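Local coordinates for mite allergen Der p 5 (Dermatophagoides pteronyssinus, PDB 3MQ1), which is an IgE-binding house dust mite allergen of the group 5 family that can form homodimers and higher oligomers, its physiological role being unclear, at residues B[52-55]-B[56-59]. Residues are numbered along the deposited sequence; the frame is centred on the assembly and turned at random.
Sequences MIDG and VRGV
Val56 and Arg57 each reach back one helical turn, to Met52 and to Asp54 with Ile53 respectively, on neighbouring faces of helix 36-63. The backbone beneath them carries unbroken i to i+4 hydrogen bonding. Val56 N donates to Met52 O at 2.8 Å in an almost straight bond (N-H...O 176°), and the same i to i+4 pattern continues, less straight, from Arg57 N, Gly58 N and Val59 N to the carbonyl oxygens of Ile53, Asp54 and Gly55. Val56 CG2 lies beside the Met52 carbonyl oxygen and rests against Met52 CG at 4.0 Å, the two side chains running alongside each other in the same direction. With CG1 anti to the backbone N, CG2 stands beside that nitrogen and hence close to the Met52 carbonyl it bonds.

The polar face is built round Arg57. Its chain leaves extended, with CG anti to the backbone N, then bends at chi3 (-61°), which turns the guanidinium back toward the preceding turn. There NH1 forms a salt bridge with Asp54 OD1 at 3.2 Å, meeting the anti lone pair of that oxygen close to the guanidinium plane, although the carboxylate plane is turned 50° from it. The other terminal nitrogen, NH2, lies 3.7 Å from Ile53 CG2 and forms salt bridges with Glu88, the strongest polar partner of Arg57, and Asp85, both on helix 71-99. This basic group thus gathers acidic partners from two helices and would probably ease the closeness of Asp54 to Glu88.

Ile53 packs on Leu87 and Leu91 of helix 71-99, whereas Met52 meets Leu63 of the second subunit and Val59 meets Gly55 of that subunit. An i to i+3 Asp-Arg salt bridge beside apolar i to i+4 packing is characteristic of an amphipathic helix, here one that forms an antiparallel hairpin with helix 71-99 on one face and packs against a second subunit on another.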
ATOM      1  N   MET B  52      29.420  -8.034  12.909  1.00 55.23           N
ATOM      2  CA  MET B  52      28.523  -7.318  13.808  1.00 59.70           C
ATOM      3  C   MET B  52      27.087  -7.381  13.306  1.00 50.69           C
ATOM      4  O   MET B  52      26.178  -7.759  14.045  1.00 39.49           O
ATOM      5  CB  MET B  52      28.959  -5.860  13.961  1.00 65.11           C
ATOM      6  CG  MET B  52      27.867  -4.947  14.495  1.00 62.72           C
ATOM      7  SD  MET B  52      28.446  -3.278  14.851  1.00 88.11           S
ATOM      8  CE  MET B  52      29.504  -3.588  16.262  1.00 91.45           C
ATOM      9  N   ILE B  53      26.891  -7.010  12.045  1.00 45.26           N
ATOM     10  CA  ILE B  53      25.570  -7.037  11.431  1.00 51.18           C
ATOM     11  C   ILE B  53      24.944  -8.423  11.539  1.00 54.92           C
ATOM     12  O   ILE B  53      23.743  -8.557  11.772  1.00 51.37           O
ATOM     13  CB  ILE B  53      25.630  -6.628   9.950  1.00 49.97           C
ATOM     14  CG1 ILE B  53      26.243  -5.233   9.808  1.00 50.44           C
ATOM     15  CG2 ILE B  53      24.243  -6.671   9.329  1.00 62.14           C
ATOM     16  CD1 ILE B  53      26.304  -4.739   8.381  1.00 60.82           C
ATOM     17  N   ASP B  54      25.768  -9.452  11.364  1.00 40.84           N
ATOM     18  CA  ASP B  54      25.316 -10.830  11.503  1.00 49.57           C
ATOM     19  C   ASP B  54      24.785 -11.083  12.907  1.00 47.84           C
ATOM     20  O   ASP B  54      23.666 -11.568  13.082  1.00 48.08           O
ATOM     21  CB  ASP B  54      26.457 -11.804  11.200  1.00 62.55           C
ATOM     22  CG  ASP B  54      26.776 -11.890   9.721  1.00 72.58           C
ATOM     23  OD1 ASP B  54      25.901 -11.538   8.902  1.00 80.64           O
ATOM     24  OD2 ASP B  54      27.898 -12.318   9.378  1.00 64.62           O
ATOM     25  N   GLY B  55      25.596 -10.752  13.906  1.00 47.85           N
ATOM     26  CA  GLY B  55      25.225 -10.956  15.294  1.00 51.21           C
ATOM     27  C   GLY B  55      23.968 -10.201  15.674  1.00 55.18           C
ATOM     28  O   GLY B  55      23.053 -10.764  16.276  1.00 60.32           O
ATOM     29  N   VAL B  56      23.925  -8.921  15.320  1.00 48.24           N
ATOM     30  CA  VAL B  56      22.777  -8.076  15.626  1.00 45.02           C
ATOM     31  C   VAL B  56      21.495  -8.639  15.019  1.00 52.28           C
ATOM     32  O   VAL B  56      20.436  -8.604  15.646  1.00 57.25           O
ATOM     33  CB  VAL B  56      22.987  -6.634  15.125  1.00 44.34           C
ATOM     34  CG1 VAL B  56      21.757  -5.786  15.410  1.00 22.06           C
ATOM     35  CG2 VAL B  56      24.222  -6.025  15.771  1.00 31.65           C
ATOM     36  N   ARG B  57      21.595  -9.159  13.800  1.00 62.15           N
ATOM     37  CA  ARG B  57      20.444  -9.760  13.136  1.00 57.12           C
ATOM     38  C   ARG B  57      19.908 -10.927  13.952  1.00 57.71           C
ATOM     39  O   ARG B  57      18.702 -11.039  14.175  1.00 61.61           O
ATOM     40  CB  ARG B  57      20.810 -10.236  11.729  1.00 46.92           C
ATOM     41  CG  ARG B  57      19.668 -10.945  11.014  1.00 58.79           C
ATOM     42  CD  ARG B  57      20.112 -11.545   9.690  1.00 61.32           C
ATOM     43  NE  ARG B  57      20.604 -10.531   8.763  1.00 73.29           N
ATOM     44  CZ  ARG B  57      21.889 -10.268   8.558  1.00 95.92           C
ATOM     45  NH1 ARG B  57      22.821 -10.949   9.211  1.00102.78           N
ATOM     46  NH2 ARG B  57      22.245  -9.327   7.696  1.00102.44           N
ATOM     47  N   GLY B  58      20.811 -11.797  14.394  1.00 56.22           N
ATOM     48  CA  GLY B  58      20.438 -12.925  15.226  1.00 49.35           C
ATOM     49  C   GLY B  58      19.671 -12.475  16.451  1.00 55.26           C
ATOM     50  O   GLY B  58      18.726 -13.135  16.882  1.00 64.73           O
ATOM     51  N   VAL B  59      20.078 -11.341  17.012  1.00 45.17           N
ATOM     52  CA  VAL B  59      19.400 -10.772  18.170  1.00 36.19           C
ATOM     53  C   VAL B  59      18.026 -10.245  17.771  1.00 47.22           C
ATOM     54  O   VAL B  59      17.049 -10.410  18.500  1.00 52.32           O
ATOM     55  CB  VAL B  59      20.217  -9.627  18.796  1.00 36.16           C
ATOM     56  CG1 VAL B  59      19.489  -9.053  20.001  1.00 46.63           C
ATOM     57  CG2 VAL B  59      21.603 -10.117  19.185  1.00 30.64           C
TER